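RmpD (Hexulose-6-phosphate synthase) (Streptococcus mutans, PDB 3EXR) belongs to the HUMPS family of TIM-barrel proteins and is built as a dimer of two such barrels. Local coordinates at residues Pro95-Ala100 with Ala133-Ala138; Asp64-Asp69 with Gln115-Gly120; Lys111-Val116 with Gly168-Val173. All coordinates share one frame; numbering follows the deposited sequence.

In the fold
The three contacts sample three places in one parallel eight-stranded barrel, with centres about 10 to 11 Å apart. Contact 1 lies in the outer layer, where helix 94-107 meets the turn leading into strand 137-141. Contacts 2 and 3 share strand 113-117 and overlap at Gln115 and Val116: the former links its far end to strand 60-67, the latter its beginning to strand 170-174. Along the chain the segments run 64-69, 95-100, 111-120, 133-138 and 168-173, so contact 1 interleaves with both others. Hydrogen bonding of Gln137 to Gln115 and Val116 ties contact 1 to strand 113-117. Only contact 2 reaches the second subunit, joining barrel interior to dimer interface.

Contact 1. Residues Pro95-Ala100 with Ala133-Ala138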
loop_
_atom_site.group_PDB
_atom_site.type_symbol
_atom_site.label_atom_id
_atom_site.label_comp_id
_atom_site.label_asym_id
_atom_site.label_seq_id
_atom_site.Cartn_x
_atom_site.Cartn_y
_atom_site.Cartn_z
ATOM N N PRO A 95 11.791 8.113 8.414
ATOM C CA PRO A 95 12.275 6.911 9.127
ATOM C C PRO A 95 11.827 5.569 8.514
ATOM O O PRO A 95 12.634 4.644 8.396
ATOM C CB PRO A 95 11.747 7.109 10.550
ATOM C CG PRO A 95 11.611 8.602 10.683
ATOM C CD PRO A 95 11.137 9.059 9.346
ATOM N N THR A 96 10.574 5.490 8.090
ATOM C CA THR A 96 10.081 4.274 7.427
ATOM C C THR A 96 10.859 4.003 6.118
ATOM O O THR A 96 11.290 2.869 5.840
ATOM C CB THR A 96 8.595 4.418 7.128
ATOM O OG1 THR A 96 7.853 4.397 8.352
ATOM C CG2 THR A 96 8.094 3.282 6.243
ATOM N N MET A 97 11.027 5.045 5.295
ATOM C CA MET A 97 11.775 4.882 4.030
ATOM C C MET A 97 13.243 4.511 4.266
ATOM O O MET A 97 13.778 3.645 3.580
ATOM C CB MET A 97 11.697 6.127 3.153
ATOM C CG MET A 97 10.308 6.436 2.606
ATOM S SD MET A 97 10.442 7.809 1.482
ATOM C CE MET A 97 8.736 8.007 0.908
ATOM N N LYS A 98 13.883 5.140 5.250
ATOM C CA LYS A 98 15.269 4.773 5.587
ATOM C C LYS A 98 15.362 3.336 6.084
ATOM O O LYS A 98 16.292 2.609 5.714
ATOM C CB LYS A 98 15.854 5.700 6.656
ATOM C CG LYS A 98 16.381 7.005 6.153
ATOM C CD LYS A 98 17.162 7.714 7.289
ATOM C CE LYS A 98 17.651 9.115 6.849
ATOM N NZ LYS A 98 17.593 10.153 7.962
ATOM N N ALA A 99 14.418 2.910 6.919
ATOM C CA ALA A 99 14.472 1.539 7.442
ATOM C C ALA A 99 14.328 0.519 6.311
ATOM O O ALA A 99 14.992 -0.516 6.309
ATOM C CB ALA A 99 13.394 1.309 8.504
ATOM N N ALA A 100 13.484 0.844 5.327
ATOM C CA ALA A 100 13.250 -0.024 4.184
ATOM C C ALA A 100 14.507 -0.072 3.330
ATOM O O ALA A 100 14.957 -1.155 2.942
ATOM C CB ALA A 100 12.069 0.476 3.370
ATOM N N ALA A 133 17.659 11.194 2.291
ATOM C CA ALA A 133 17.550 9.893 2.967
ATOM C C ALA A 133 18.137 8.745 2.139
ATOM O O ALA A 133 18.064 7.581 2.561
ATOM C CB ALA A 133 16.083 9.597 3.350
ATOM N N GLY A 134 18.729 9.075 0.984
ATOM C CA GLY A 134 19.412 8.131 0.091
ATOM C C GLY A 134 18.511 7.415 -0.900
ATOM O O GLY A 134 18.883 6.419 -1.471
ATOM N N ILE A 135 17.318 7.949 -1.098
ATOM C CA ILE A 135 16.346 7.387 -2.025
ATOM C C ILE A 135 16.197 8.292 -3.255
ATOM O O ILE A 135 15.771 9.459 -3.174
ATOM C CB ILE A 135 15.014 7.138 -1.288
ATOM C CG1 ILE A 135 15.246 6.057 -0.207
ATOM C CG2 ILE A 135 13.883 6.729 -2.275
ATOM C CD1 ILE A 135 14.206 5.950 0.845
ATOM N N SER A 136 16.516 7.728 -4.411
ATOM C CA SER A 136 16.659 8.546 -5.619
ATOM C C SER A 136 15.958 7.987 -6.827
ATOM O O SER A 136 16.349 8.275 -7.942
ATOM C CB SER A 136 18.140 8.811 -5.912
ATOM O OG SER A 136 18.837 7.629 -6.206
ATOM N N GLN A 137 14.920 7.175 -6.594
ATOM C CA GLN A 137 13.988 6.757 -7.643
ATOM C C GLN A 137 12.581 7.173 -7.263
ATOM O O GLN A 137 12.171 7.043 -6.090
ATOM C CB GLN A 137 14.012 5.244 -7.846
ATOM C CG GLN A 137 15.247 4.710 -8.517
ATOM C CD GLN A 137 15.002 3.325 -9.096
ATOM O OE1 GLN A 137 14.134 3.164 -9.951
ATOM N NE2 GLN A 137 15.776 2.328 -8.649
ATOM N N ALA A 138 11.838 7.635 -8.256
ATOM C CA ALA A 138 10.441 8.034 -8.090
ATOM C C ALA A 138 9.625 7.559 -9.267
ATOM O O ALA A 138 10.109 7.557 -10.401
ATOM C CB ALA A 138 10.327 9.530 -7.951
#
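Ile135 meets helix 94-107 with the end of its longer branch: CD1 comes to 3.4 Å from Met97 CB, tighter than ordinary van der Waals contact between carbons, and lies 3.6 Å from Met97 O. The methyl is therefore wedged against the root of a helix residue, where side chain and main chain meet, rather than against the far end of its side chain. Its position follows from a first torsion that sets CG1 anti to the carbonyl carbon (chi1 -65°) and from a nearly extended second one, which together send CD1 straight out to the helix. The other branch turns inward, with Ile135 CG2 packed on Val116 CG2 of strand 113-117, so one side chain fills the seam between the outer helix and the barrel wall. Met97 starts toward the turn but then runs away from it as an extended chain, taking its sulfur and terminal methyl toward Val116 and Trp130.

Such a seam is characteristic of the beta/alpha barrel: here helix 94-107 packs beside the loop that joins helix 124-132 to strand 137-141. That preceding helix closes in a Schellman motif, with Gly134 at positive phi, and the reversal places Ala133 and Ile135 where both can face the neighbouring helix.

Ala133 offers its methyl to the aliphatic part of Lys98. Lys98 CG stands 3.8 Å from Ala133 CB and Lys98 CE is almost as near, at 3.9 Å, while CD arches slightly farther off, so the lysine chain lies alongside the methyl and touches it at two points. The same alanine has a polar tie to the helix as well, since Ala133 O accepts a hydrogen bond from Arg101 NE, one turn beyond Met97.

Contact 2. Residues Asp64-Asp69 with Gln115-Gly120; sequences DTKCAD and QVELYG
Lys66 reaches across to Glu117 near the C-terminal ends of two strands of the TIM barrel, 60-67 and 113-117, the end at which enzymes of this fold carry their active sites. With Asp64 the two residues form a salt-bridge network. Lys66 NZ lies 3.5 Å from Glu117 OE2, a long salt bridge without a hydrogen bond. Its grip on Asp64 is closer: NZ donates to the syn lone pair of Asp64 OD1 at 2.8 Å, and stands at the same distance from OD2. The lysine nitrogen thus links two carboxylates that approach each other to 3.7 Å between Asp64 OD1 and Glu117 OE2, their planes turned 27° apart.

Beneath the charged tip, contact is made by carbon. Lys66 CE sits 3.8 Å from Glu117 CD, and an equal distance separates it from Tyr119 CE2, so the methylene touches both the carboxylate and the phenol. The tyrosine crosses the lysine chain at about a right angle. Glu117 folds at its second torsion (chi2 -78°), turning the carboxylate back over the end of the lysine chain, which it meets at a slant.

A second shell holds these groups in place. Thr87 on the intervening strand 85-89 hydrogen bonds through OG1 to Asp64 OD1 and to Lys66 N, while Thr38 OG1 meets Lys66 NZ and Asp64 O. Tyr119, whose ring also meets that of His141, is fixed from outside the chain: its OH hydrogen bonds to Asp69 of the second subunit, and Ala68 of that subunit packs against both Tyr119 and Lys66. Within this frame the bend in the lysine at its last torsion (chi4 58°) carries NZ back toward Asp64. Lys66 CE, one atom earlier in the chain, stands 3.7 Å from Tyr119 OH.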
loop_
_atom_site.group_PDB
_atom_site.type_symbol
_atom_site.label_atom_id
_atom_site.label_comp_id
_atom_site.label_asym_id
_atom_site.label_seq_id
_atom_site.Cartn_x
_atom_site.Cartn_y
_atom_site.Cartn_z
ATOM N N ASP A 64 6.218 -4.350 -5.685
ATOM C CA ASP A 64 5.465 -3.097 -5.624
ATOM C C ASP A 64 4.544 -3.137 -4.410
ATOM O O ASP A 64 3.347 -3.280 -4.548
ATOM C CB ASP A 64 4.709 -2.918 -6.937
ATOM C CG ASP A 64 3.871 -1.664 -7.003
ATOM O OD1 ASP A 64 4.109 -0.679 -6.287
ATOM O OD2 ASP A 64 2.918 -1.634 -7.815
ATOM N N THR A 65 5.122 -2.987 -3.220
ATOM C CA THR A 65 4.326 -3.059 -1.994
ATOM C C THR A 65 3.682 -1.729 -1.595
ATOM O O THR A 65 2.801 -1.700 -0.745
ATOM C CB THR A 65 5.170 -3.506 -0.795
ATOM O OG1 THR A 65 6.252 -2.591 -0.616
ATOM C CG2 THR A 65 5.792 -4.849 -1.044
ATOM N N LYS A 66 4.143 -0.617 -2.170
ATOM C CA LYS A 66 3.650 0.715 -1.805
ATOM C C LYS A 66 3.658 0.853 -0.286
ATOM O O LYS A 66 2.711 1.356 0.339
ATOM C CB LYS A 66 2.275 0.976 -2.416
ATOM C CG LYS A 66 2.358 1.106 -3.939
ATOM C CD LYS A 66 1.041 1.524 -4.579
ATOM C CE LYS A 66 1.171 1.825 -6.078
ATOM N NZ LYS A 66 1.691 0.671 -6.899
ATOM N N CYS A 67 4.755 0.365 0.289
ATOM C CA CYS A 67 4.945 0.318 1.739
ATOM C C CYS A 67 4.784 1.676 2.415
ATOM O O CYS A 67 5.396 2.668 2.003
ATOM C CB CYS A 67 6.312 -0.273 2.037
ATOM S SG CYS A 67 6.780 -0.224 3.729
ATOM N N ALA A 68 3.920 1.706 3.431
ATOM C CA ALA A 68 3.642 2.927 4.202
ATOM C C ALA A 68 4.240 2.916 5.602
ATOM O O ALA A 68 4.383 3.985 6.191
ATOM C CB ALA A 68 2.140 3.166 4.316
ATOM N N ASP A 69 4.540 1.725 6.125
ATOM C CA ASP A 69 4.956 1.572 7.500
ATOM C C ASP A 69 5.626 0.194 7.657
ATOM O O ASP A 69 5.525 -0.666 6.755
ATOM C CB ASP A 69 3.719 1.688 8.404
ATOM C CG ASP A 69 4.029 2.050 9.844
ATOM O OD1 ASP A 69 5.208 2.143 10.255
ATOM O OD2 ASP A 69 3.063 2.189 10.618
ATOM N N GLN A 115 11.985 2.821 -4.227
ATOM C CA GLN A 115 11.377 3.734 -5.201
ATOM C C GLN A 115 10.169 4.379 -4.541
ATOM O O GLN A 115 9.364 3.686 -3.936
ATOM C CB GLN A 115 10.886 2.957 -6.429
ATOM C CG GLN A 115 11.893 2.018 -7.093
ATOM C CD GLN A 115 11.286 1.319 -8.291
ATOM O OE1 GLN A 115 10.301 0.584 -8.124
ATOM N NE2 GLN A 115 11.807 1.601 -9.504
ATOM N N VAL A 116 10.011 5.689 -4.715
ATOM C CA VAL A 116 8.875 6.407 -4.161
ATOM C C VAL A 116 7.745 6.495 -5.205
ATOM O O VAL A 116 7.872 7.094 -6.283
ATOM C CB VAL A 116 9.222 7.818 -3.707
ATOM C CG1 VAL A 116 8.002 8.471 -3.037
ATOM C CG2 VAL A 116 10.379 7.802 -2.705
ATOM N N GLU A 117 6.608 5.912 -4.840
ATOM C CA GLU A 117 5.367 5.973 -5.611
ATOM C C GLU A 117 4.632 7.278 -5.341
ATOM O O GLU A 117 4.283 7.572 -4.206
ATOM C CB GLU A 117 4.479 4.757 -5.275
ATOM C CG GLU A 117 4.823 3.503 -6.098
ATOM C CD GLU A 117 4.282 3.512 -7.527
ATOM O OE1 GLU A 117 3.710 4.534 -7.946
ATOM O OE2 GLU A 117 4.427 2.495 -8.235
ATOM N N LEU A 118 4.444 8.070 -6.393
ATOM C CA LEU A 118 3.919 9.432 -6.281
ATOM C C LEU A 118 2.418 9.454 -6.462
ATOM O O LEU A 118 1.922 9.203 -7.566
ATOM C CB LEU A 118 4.618 10.343 -7.296
ATOM C CG LEU A 118 6.134 10.465 -7.152
ATOM C CD1 LEU A 118 6.701 11.295 -8.281
ATOM C CD2 LEU A 118 6.549 11.094 -5.837
ATOM N N TYR A 119 1.712 9.691 -5.345
ATOM C CA TYR A 119 0.262 9.850 -5.304
ATOM C C TYR A 119 -0.108 11.066 -4.471
ATOM O O TYR A 119 0.506 11.334 -3.436
ATOM C CB TYR A 119 -0.410 8.615 -4.691
ATOM C CG TYR A 119 -0.450 7.432 -5.645
ATOM C CD1 TYR A 119 -1.567 7.184 -6.430
ATOM C CD2 TYR A 119 0.663 6.605 -5.825
ATOM C CE1 TYR A 119 -1.606 6.124 -7.303
ATOM C CE2 TYR A 119 0.643 5.550 -6.723
ATOM C CZ TYR A 119 -0.501 5.309 -7.457
ATOM O OH TYR A 119 -0.557 4.250 -8.338
ATOM N N GLY A 120 -1.159 11.755 -4.903
ATOM C CA GLY A 120 -1.715 12.879 -4.155
ATOM C C GLY A 120 -0.810 14.094 -4.155
ATOM O O GLY A 120 -0.000 14.262 -5.084
#

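Contact 3. Residues Lys111-Val116 with Gly168-Val173; sequences KGEIQV and GFRVSV
The guanidinium of Arg170 grips the carboxylate of Glu113 end-on, the two side chains crossing at about a right angle, with two hydrogen bonds from its terminal nitrogens, one to each carboxylate oxygen. The straighter runs from Arg170 NH1 to Glu113 OE2 (3.0 Å, N-H...O angle 175°), lies in the guanidinium plane and uses the oxygen's syn lone pair. Its partner, Arg170 NH2 to Glu113 OE1 at 2.9 Å, is more bent and tilted from both planes, consistent with the 31° between the two flat groups. Both side chains leave with CG anti to the carbonyl carbon. Beyond CG, Glu113 stays extended and carries its carboxylate out from its strand, whereas Arg170 folds at its third torsion (chi3 -62°), turning its head toward the acid.

These residues begin strands 113-117 and 170-174, between which strand 137-141 runs, so the pair bridges a whole strand at the N-terminal end of the sheet. Two residues further along each strand, Gln115 and Ser172 repeat the crossing through a water, which accepts from Gln115 NE2 (2.9 Å) and donates to Ser172 OG (2.8 Å). Gln115 NE2 also donates to Gln137 OE1 on the spanned strand.

The facing charges, with the amide donor Gln137 NE2 on Glu113 OE1, probably favour the carboxylate form; the guanidinium finds further partners in Ser136 OG and, by cation-pi contact, Phe191.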
loop_
_atom_site.group_PDB
_atom_site.type_symbol
_atom_site.label_atom_id
_atom_site.label_comp_id
_atom_site.label_asym_id
_atom_site.label_seq_id
_atom_site.Cartn_x
_atom_site.Cartn_y
_atom_site.Cartn_z
ATOM N N LYS A 111 22.174 -4.345 -5.769
ATOM C CA LYS A 111 21.056 -3.783 -6.534
ATOM C C LYS A 111 19.904 -3.207 -5.682
ATOM O O LYS A 111 19.047 -2.505 -6.218
ATOM C CB LYS A 111 20.488 -4.844 -7.499
ATOM C CG LYS A 111 21.432 -5.413 -8.590
ATOM C CD LYS A 111 20.630 -5.968 -9.824
ATOM C CE LYS A 111 20.173 -7.487 -9.712
ATOM N NZ LYS A 111 19.084 -8.059 -10.693
ATOM N N GLY A 112 19.884 -3.488 -4.372
ATOM C CA GLY A 112 18.776 -3.105 -3.495
ATOM C C GLY A 112 18.478 -1.621 -3.432
ATOM O O GLY A 112 19.359 -0.823 -3.115
ATOM N N GLU A 113 17.233 -1.251 -3.726
ATOM C CA GLU A 113 16.811 0.140 -3.733
ATOM C C GLU A 113 15.335 0.296 -3.413
ATOM O O GLU A 113 14.527 -0.623 -3.677
ATOM C CB GLU A 113 17.007 0.744 -5.133
ATOM C CG GLU A 113 18.443 0.965 -5.580
ATOM C CD GLU A 113 18.524 1.978 -6.704
ATOM O OE1 GLU A 113 17.982 3.098 -6.548
ATOM O OE2 GLU A 113 19.117 1.637 -7.742
ATOM N N ILE A 114 15.004 1.484 -2.907
ATOM C CA ILE A 114 13.639 1.939 -2.703
ATOM C C ILE A 114 13.252 2.912 -3.828
ATOM O O ILE A 114 14.083 3.697 -4.340
ATOM C CB ILE A 114 13.486 2.581 -1.301
ATOM C CG1 ILE A 114 13.916 1.586 -0.221
ATOM C CG2 ILE A 114 12.064 3.086 -1.050
ATOM C CD1 ILE A 114 13.186 0.278 -0.198
ATOM N N GLN A 115 11.985 2.821 -4.227
ATOM C CA GLN A 115 11.377 3.734 -5.201
ATOM C C GLN A 115 10.169 4.379 -4.541
ATOM O O GLN A 115 9.364 3.686 -3.936
ATOM C CB GLN A 115 10.886 2.957 -6.429
ATOM C CG GLN A 115 11.893 2.018 -7.093
ATOM C CD GLN A 115 11.286 1.319 -8.291
ATOM O OE1 GLN A 115 10.301 0.584 -8.124
ATOM N NE2 GLN A 115 11.807 1.601 -9.504
ATOM N N VAL A 116 10.011 5.689 -4.715
ATOM C CA VAL A 116 8.875 6.407 -4.161
ATOM C C VAL A 116 7.745 6.495 -5.205
ATOM O O VAL A 116 7.872 7.094 -6.283
ATOM C CB VAL A 116 9.222 7.818 -3.707
ATOM C CG1 VAL A 116 8.002 8.471 -3.037
ATOM C CG2 VAL A 116 10.379 7.802 -2.705
ATOM N N GLY A 168 17.796 15.201 -9.369
ATOM C CA GLY A 168 18.648 14.037 -9.155
ATOM C C GLY A 168 17.924 12.690 -9.082
ATOM O O GLY A 168 18.561 11.674 -8.820
ATOM N N PHE A 169 16.617 12.675 -9.343
ATOM C CA PHE A 169 15.876 11.399 -9.433
ATOM C C PHE A 169 16.080 10.641 -10.729
ATOM O O PHE A 169 16.128 11.237 -11.839
ATOM C CB PHE A 169 14.371 11.600 -9.209
ATOM C CG PHE A 169 14.003 11.895 -7.777
ATOM C CD1 PHE A 169 13.765 10.866 -6.871
ATOM C CD2 PHE A 169 13.919 13.205 -7.330
ATOM C CE1 PHE A 169 13.427 11.128 -5.542
ATOM C CE2 PHE A 169 13.579 13.489 -6.015
ATOM C CZ PHE A 169 13.320 12.453 -5.113
ATOM N N ARG A 170 16.159 9.317 -10.598
ATOM C CA ARG A 170 15.875 8.420 -11.713
ATOM C C ARG A 170 14.369 8.212 -11.713
ATOM O O ARG A 170 13.829 7.594 -10.796
ATOM C CB ARG A 170 16.642 7.103 -11.585
ATOM C CG ARG A 170 18.103 7.200 -12.099
ATOM C CD ARG A 170 18.987 6.058 -11.570
ATOM N NE ARG A 170 19.055 6.128 -10.111
ATOM C CZ ARG A 170 19.024 5.094 -9.277
ATOM N NH1 ARG A 170 19.023 3.847 -9.713
ATOM N NH2 ARG A 170 19.022 5.342 -7.981
ATOM N N VAL A 171 13.706 8.771 -12.716
ATOM C CA VAL A 171 12.260 8.812 -12.778
ATOM C C VAL A 171 11.709 7.724 -13.714
ATOM O O VAL A 171 12.113 7.581 -14.861
ATOM C CB VAL A 171 11.753 10.211 -13.203
ATOM C CG1 VAL A 171 10.241 10.241 -13.386
ATOM C CG2 VAL A 171 12.197 11.247 -12.183
ATOM N N SER A 172 10.799 6.916 -13.183
ATOM C CA SER A 172 10.042 5.988 -13.985
ATOM C C SER A 172 8.696 6.616 -14.293
ATOM O O SER A 172 8.117 7.296 -13.440
ATOM C CB SER A 172 9.795 4.689 -13.217
ATOM O OG SER A 172 10.980 4.014 -12.970
ATOM N N VAL A 173 8.195 6.417 -15.519
ATOM C CA VAL A 173 6.861 6.900 -15.848
ATOM C C VAL A 173 5.943 5.721 -16.185
ATOM O O VAL A 173 6.393 4.670 -16.669
ATOM C CB VAL A 173 6.870 7.942 -17.015
ATOM C CG1 VAL A 173 7.619 9.191 -16.666
ATOM C CG2 VAL A 173 7.451 7.323 -18.271
HETATM O O HOH W 1 10.391 1.462 -12.033
#